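LP04448p (Drosophila melanogaster, PDB 2QK2) probably binds tubulin through this TOG domain 2, an array of HEAT-repeat helices, and contributes to the tracking of growing microtubule plus ends. Local coordinates at residues A[22-27]-A[58-63]; A[62-67]-A[75-80]. All coordinates share one frame; numbering follows the deposited sequence.

Contact 1. Residues A[22-27]-A[58-63]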
loop_
_atom_site.group_PDB
_atom_site.type_symbol
_atom_site.label_atom_id
_atom_site.label_comp_id
_atom_site.label_asym_id
_atom_site.label_seq_id
_atom_site.Cartn_x
_atom_site.Cartn_y
_atom_site.Cartn_z
ATOM N N ASP A 22 -1.072 3.618 26.659
ATOM C CA ASP A 22 -1.058 2.610 27.713
ATOM C C ASP A 22 -2.042 1.481 27.411
ATOM O O ASP A 22 -1.712 0.306 27.558
ATOM C CB ASP A 22 -1.390 3.233 29.077
ATOM C CG ASP A 22 -0.267 4.112 29.608
ATOM O OD1 ASP A 22 0.900 3.915 29.199
ATOM O OD2 ASP A 22 -0.549 4.993 30.444
ATOM N N LYS A 23 -3.251 1.825 26.976
ATOM C CA LYS A 23 -4.232 0.788 26.671
ATOM C C LYS A 23 -3.784 -0.154 25.557
ATOM O O LYS A 23 -4.095 -1.351 25.589
ATOM C CB LYS A 23 -5.576 1.405 26.301
ATOM C CG LYS A 23 -6.477 1.718 27.489
ATOM C CD LYS A 23 -7.848 2.140 26.972
ATOM C CE LYS A 23 -8.865 2.319 28.071
ATOM N NZ LYS A 23 -10.152 2.792 27.480
ATOM N N LEU A 24 -3.064 0.380 24.571
ATOM C CA LEU A 24 -2.581 -0.444 23.463
ATOM C C LEU A 24 -1.615 -1.517 23.959
ATOM O O LEU A 24 -1.361 -2.498 23.263
ATOM C CB LEU A 24 -1.895 0.421 22.395
ATOM C CG LEU A 24 -2.838 1.071 21.377
ATOM C CD1 LEU A 24 -2.038 1.876 20.361
ATOM C CD2 LEU A 24 -3.641 -0.019 20.672
ATOM N N GLU A 25 -1.084 -1.330 25.167
ATOM C CA GLU A 25 -0.161 -2.301 25.750
ATOM C C GLU A 25 -0.866 -3.343 26.617
ATOM O O GLU A 25 -0.224 -4.265 27.122
ATOM C CB GLU A 25 0.907 -1.595 26.591
ATOM C CG GLU A 25 1.928 -0.803 25.790
ATOM C CD GLU A 25 2.697 -1.664 24.802
ATOM O OE1 GLU A 25 3.237 -2.713 25.211
ATOM O OE2 GLU A 25 2.772 -1.285 23.614
ATOM N N GLU A 26 -2.178 -3.200 26.795
ATOM C CA GLU A 26 -2.945 -4.143 27.611
ATOM C C GLU A 26 -3.037 -5.513 26.952
ATOM O O GLU A 26 -3.037 -5.624 25.723
ATOM C CB GLU A 26 -4.360 -3.617 27.852
ATOM C CG GLU A 26 -4.444 -2.351 28.678
ATOM C CD GLU A 26 -4.174 -2.586 30.158
ATOM O OE1 GLU A 26 -4.146 -3.758 30.594
ATOM O OE2 GLU A 26 -4.002 -1.588 30.888
ATOM N N LYS A 27 -3.131 -6.554 27.773
ATOM C CA LYS A 27 -3.233 -7.917 27.270
ATOM C C LYS A 27 -4.635 -8.231 26.763
ATOM O O LYS A 27 -4.806 -9.043 25.858
ATOM C CB LYS A 27 -2.873 -8.922 28.366
ATOM C CG LYS A 27 -1.396 -8.995 28.686
ATOM C CD LYS A 27 -1.113 -10.148 29.631
ATOM C CE LYS A 27 0.381 -10.362 29.819
ATOM N NZ LYS A 27 0.650 -11.519 30.723
ATOM N N VAL A 58 2.379 6.411 14.462
ATOM C CA VAL A 58 2.672 5.477 13.377
ATOM C C VAL A 58 3.342 4.210 13.920
ATOM O O VAL A 58 3.016 3.093 13.512
ATOM C CB VAL A 58 3.575 6.138 12.298
ATOM C CG1 VAL A 58 3.970 5.101 11.225
ATOM C CG2 VAL A 58 2.821 7.303 11.640
ATOM N N SER A 59 4.275 4.385 14.848
ATOM C CA SER A 59 4.960 3.243 15.441
ATOM C C SER A 59 3.961 2.355 16.195
ATOM O O SER A 59 4.022 1.128 16.108
ATOM C CB SER A 59 6.055 3.728 16.395
ATOM O OG SER A 59 6.776 2.636 16.946
ATOM N N ALA A 60 3.043 2.976 16.934
ATOM C CA ALA A 60 2.042 2.222 17.691
ATOM C C ALA A 60 1.156 1.409 16.745
ATOM O O ALA A 60 0.868 0.241 17.002
ATOM C CB ALA A 60 1.183 3.178 18.534
ATOM N N LEU A 61 0.722 2.031 15.652
ATOM C CA LEU A 61 -0.116 1.339 14.687
ATOM C C LEU A 61 0.647 0.199 14.020
ATOM O O LEU A 61 0.109 -0.897 13.851
ATOM C CB LEU A 61 -0.640 2.316 13.626
ATOM C CG LEU A 61 -1.645 3.341 14.163
ATOM C CD1 LEU A 61 -2.053 4.285 13.034
ATOM C CD2 LEU A 61 -2.878 2.620 14.731
ATOM N N LYS A 62 1.899 0.448 13.648
ATOM C CA LYS A 62 2.712 -0.591 13.019
ATOM C C LYS A 62 2.869 -1.787 13.951
ATOM O O LYS A 62 2.832 -2.936 13.515
ATOM C CB LYS A 62 4.107 -0.066 12.659
ATOM C CG LYS A 62 4.119 1.010 11.584
ATOM C CD LYS A 62 5.305 0.834 10.634
ATOM C CE LYS A 62 6.636 0.799 11.375
ATOM N NZ LYS A 62 7.033 2.130 11.898
ATOM N N LYS A 63 3.062 -1.512 15.238
ATOM C CA LYS A 63 3.224 -2.584 16.212
ATOM C C LYS A 63 1.983 -3.473 16.239
ATOM O O LYS A 63 2.091 -4.703 16.249
ATOM C CB LYS A 63 3.500 -1.997 17.603
ATOM C CG LYS A 63 3.619 -3.040 18.707
ATOM C CD LYS A 63 4.170 -2.424 19.986
ATOM C CE LYS A 63 4.112 -3.400 21.162
ATOM N NZ LYS A 63 2.710 -3.591 21.656
HETATM O O HOH W 1 0.027 -2.797 20.857
#

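Contact 2. Residues A[62-67]-A[75-80]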
loop_
_atom_site.group_PDB
_atom_site.type_symbol
_atom_site.label_atom_id
_atom_site.label_comp_id
_atom_site.label_asym_id
_atom_site.label_seq_id
_atom_site.Cartn_x
_atom_site.Cartn_y
_atom_site.Cartn_z
ATOM N N LYS A 62 1.899 0.448 13.648
ATOM C CA LYS A 62 2.712 -0.591 13.019
ATOM C C LYS A 62 2.869 -1.787 13.951
ATOM O O LYS A 62 2.832 -2.936 13.515
ATOM C CB LYS A 62 4.107 -0.066 12.659
ATOM C CG LYS A 62 4.119 1.010 11.584
ATOM C CD LYS A 62 5.305 0.834 10.634
ATOM C CE LYS A 62 6.636 0.799 11.375
ATOM N NZ LYS A 62 7.033 2.130 11.898
ATOM N N LYS A 63 3.062 -1.512 15.238
ATOM C CA LYS A 63 3.224 -2.584 16.212
ATOM C C LYS A 63 1.983 -3.473 16.239
ATOM O O LYS A 63 2.091 -4.703 16.249
ATOM C CB LYS A 63 3.500 -1.997 17.603
ATOM C CG LYS A 63 3.619 -3.040 18.707
ATOM C CD LYS A 63 4.170 -2.424 19.986
ATOM C CE LYS A 63 4.112 -3.400 21.162
ATOM N NZ LYS A 63 2.710 -3.591 21.656
ATOM N N VAL A 64 0.803 -2.854 16.237
ATOM C CA VAL A 64 -0.435 -3.625 16.246
ATOM C C VAL A 64 -0.517 -4.442 14.965
ATOM O O VAL A 64 -0.766 -5.645 14.998
ATOM C CB VAL A 64 -1.694 -2.716 16.317
ATOM C CG1 VAL A 64 -2.960 -3.570 16.200
ATOM C CG2 VAL A 64 -1.711 -1.931 17.628
ATOM N N ILE A 65 -0.301 -3.785 13.830
ATOM C CA ILE A 65 -0.386 -4.461 12.541
ATOM C C ILE A 65 0.546 -5.659 12.421
ATOM O O ILE A 65 0.131 -6.741 11.998
ATOM C CB ILE A 65 -0.103 -3.473 11.381
ATOM C CG1 ILE A 65 -1.256 -2.470 11.279
ATOM C CG2 ILE A 65 0.083 -4.234 10.066
ATOM C CD1 ILE A 65 -0.998 -1.305 10.340
ATOM N N THR A 66 1.797 -5.479 12.816
ATOM C CA THR A 66 2.764 -6.558 12.694
ATOM C C THR A 66 2.818 -7.580 13.828
ATOM O O THR A 66 3.165 -8.740 13.589
ATOM C CB THR A 66 4.180 -5.988 12.502
ATOM O OG1 THR A 66 4.542 -5.226 13.658
ATOM C CG2 THR A 66 4.231 -5.087 11.276
ATOM N N LYS A 67 2.467 -7.179 15.047
ATOM C CA LYS A 67 2.558 -8.106 16.177
ATOM C C LYS A 67 1.276 -8.543 16.882
ATOM O O LYS A 67 1.312 -9.493 17.661
ATOM C CB LYS A 67 3.501 -7.530 17.240
ATOM C CG LYS A 67 4.891 -7.179 16.743
ATOM C CD LYS A 67 5.610 -8.394 16.196
ATOM C CE LYS A 67 7.046 -8.055 15.819
ATOM N NZ LYS A 67 7.763 -9.238 15.254
ATOM N N ALA A 75 -6.805 -5.308 11.505
ATOM C CA ALA A 75 -7.618 -4.603 10.508
ATOM C C ALA A 75 -7.908 -3.171 10.937
ATOM O O ALA A 75 -7.820 -2.247 10.127
ATOM C CB ALA A 75 -8.943 -5.344 10.270
HETATM N N MSE A 76 -8.269 -2.981 12.204
HETATM C CA MSE A 76 -8.557 -1.631 12.696
HETATM C C MSE A 76 -7.311 -0.744 12.612
HETATM O O MSE A 76 -7.395 0.427 12.236
HETATM C CB MSE A 76 -9.037 -1.665 14.151
HETATM C CG MSE A 76 -10.416 -2.292 14.383
HETATM SE SE MSE A 76 -10.845 -2.199 16.295
HETATM C CE MSE A 76 -11.408 -0.364 16.399
ATOM N N ALA A 77 -6.164 -1.302 12.984
ATOM C CA ALA A 77 -4.910 -0.557 12.947
ATOM C C ALA A 77 -4.542 -0.222 11.496
ATOM O O ALA A 77 -4.016 0.855 11.212
ATOM C CB ALA A 77 -3.797 -1.370 13.610
ATOM N N GLY A 78 -4.819 -1.148 10.583
ATOM C CA GLY A 78 -4.538 -0.904 9.181
ATOM C C GLY A 78 -5.409 0.231 8.670
ATOM O O GLY A 78 -4.935 1.133 7.983
ATOM N N LYS A 79 -6.691 0.193 9.021
ATOM C CA LYS A 79 -7.632 1.226 8.603
ATOM C C LYS A 79 -7.187 2.590 9.137
ATOM O O LYS A 79 -7.131 3.572 8.398
ATOM C CB LYS A 79 -9.037 0.893 9.118
ATOM C CG LYS A 79 -10.106 1.891 8.700
ATOM C CD LYS A 79 -10.282 1.879 7.195
ATOM C CE LYS A 79 -11.399 2.808 6.750
ATOM N NZ LYS A 79 -11.579 2.748 5.267
ATOM N N CYS A 80 -6.867 2.648 10.426
ATOM C CA CYS A 80 -6.413 3.900 11.029
ATOM C C CYS A 80 -5.165 4.443 10.328
ATOM O O CYS A 80 -5.042 5.649 10.123
ATOM C CB CYS A 80 -6.105 3.698 12.516
ATOM S SG CYS A 80 -7.564 3.579 13.577
#

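Contact 1. Residues A[22-27]-A[58-63]
Leu24 of the short helix 20-24 and Ala60 of helix 55-67 are the residues whose CA atoms lie nearest each other across the segments, 7.9 Å apart, so that side chains and a water must bridge the gap. The contact is a small worked example of a boundary that is apolar at one edge and ionic at the other. On the apolar edge a single methyl pair meets: CD1 of Leu24 reaches CB of Ala60 at 3.9 Å. On the exposed edge Lys63 extends toward the turn. Its CG lies anti to the backbone N (chi1 177°), the chain runs straight as far as CE, and the last torsion bends so that NZ comes 3.0 Å from OE2 of Glu25. The Glu25 chain, folded at its second torsion, meets the lysine chain at about a right angle. NZ approaches OE2 from the syn side, 33° out of the carboxylate plane, giving a hydrogen-bonded salt bridge. The same ammonium donates to a water 2.9 Å from Lys63 NZ, and this water in turn donates to Leu24 O at 2.8 Å. Lys63 thereby holds both the acidic side chain and, through the water, the backbone carbonyl of Leu24. Among the neighbouring helices, Leu24 also touches Ser35 of helix 29-45, while Leu61 packs on Leu36 of that helix and on Cys80 and Leu81 of helix 71-88.

Contact 2. Residues A[62-67]-A[75-80]
Ile65 and Ala77 face each other where helices 55-67 and 71-88 run side by side in opposed directions, their local axes 8.4 Å apart at an angle of 140°. The tight part of this contact gathers round one small residue. The CB of Ala77, directed at the other helix, is met by CG1 of Val64 at 3.5 Å, closer than carbons usually come, and by CG1 of Ile65 at 3.6 Å. Val64 offers that branch because CG1 stands anti to its own N (chi1 175°). Ile65 reaches farther: from CG1 its chain continues almost fully extended, and CD1 settles on the bare backbone of Gly78, 3.7 Å from that residue's CA. Replacing Ile65 with an alanine would probably open a gap over Gly78 and leave Ala77 held on this face mainly by Val64. The loose side looks different. There Thr66, partly exposed, turns its hydroxyl back onto its own helix, donating from OG1 to Lys62 O at 2.9 Å, so that this carbonyl takes a second bond beside the regular one from Thr66 N; Lys67, one residue on, is exposed to solvent. Ala77 and Gly78 on one helix thus meet the branched side chains of Val64 and Ile65 on the other, a close helix pairing in a domain of the HEAT-repeat type. Beyond the pair, Ile65 continues onto Leu81 of helix 71-88 and Leu103 of helix 93-105, Val64 touches Leu73, and Cys80 packs against Leu39 and Glu40 of helix 29-45.

Helix 55-67 is common to both contacts, which share Lys62 and Lys63 and have centres about 9 Å apart. Along the chain, helix 20-24 comes first, then helix 55-67, then helix 71-88, so the middle helix faces an earlier neighbour in contact 1 and the next helix in contact 2. The two join directly: Leu24 CD2 lies 4.1 Å from Val64 CG2, and Leu61 touches both Ala77 and Cys80. Contact 1, farther from the chain's centre, is partly open to solvent, whereas contact 2 is buried. Together they pack helices 20-24, 55-67 and 71-88 against one another in the early part of this chain, consistent with its HEAT-repeat architecture.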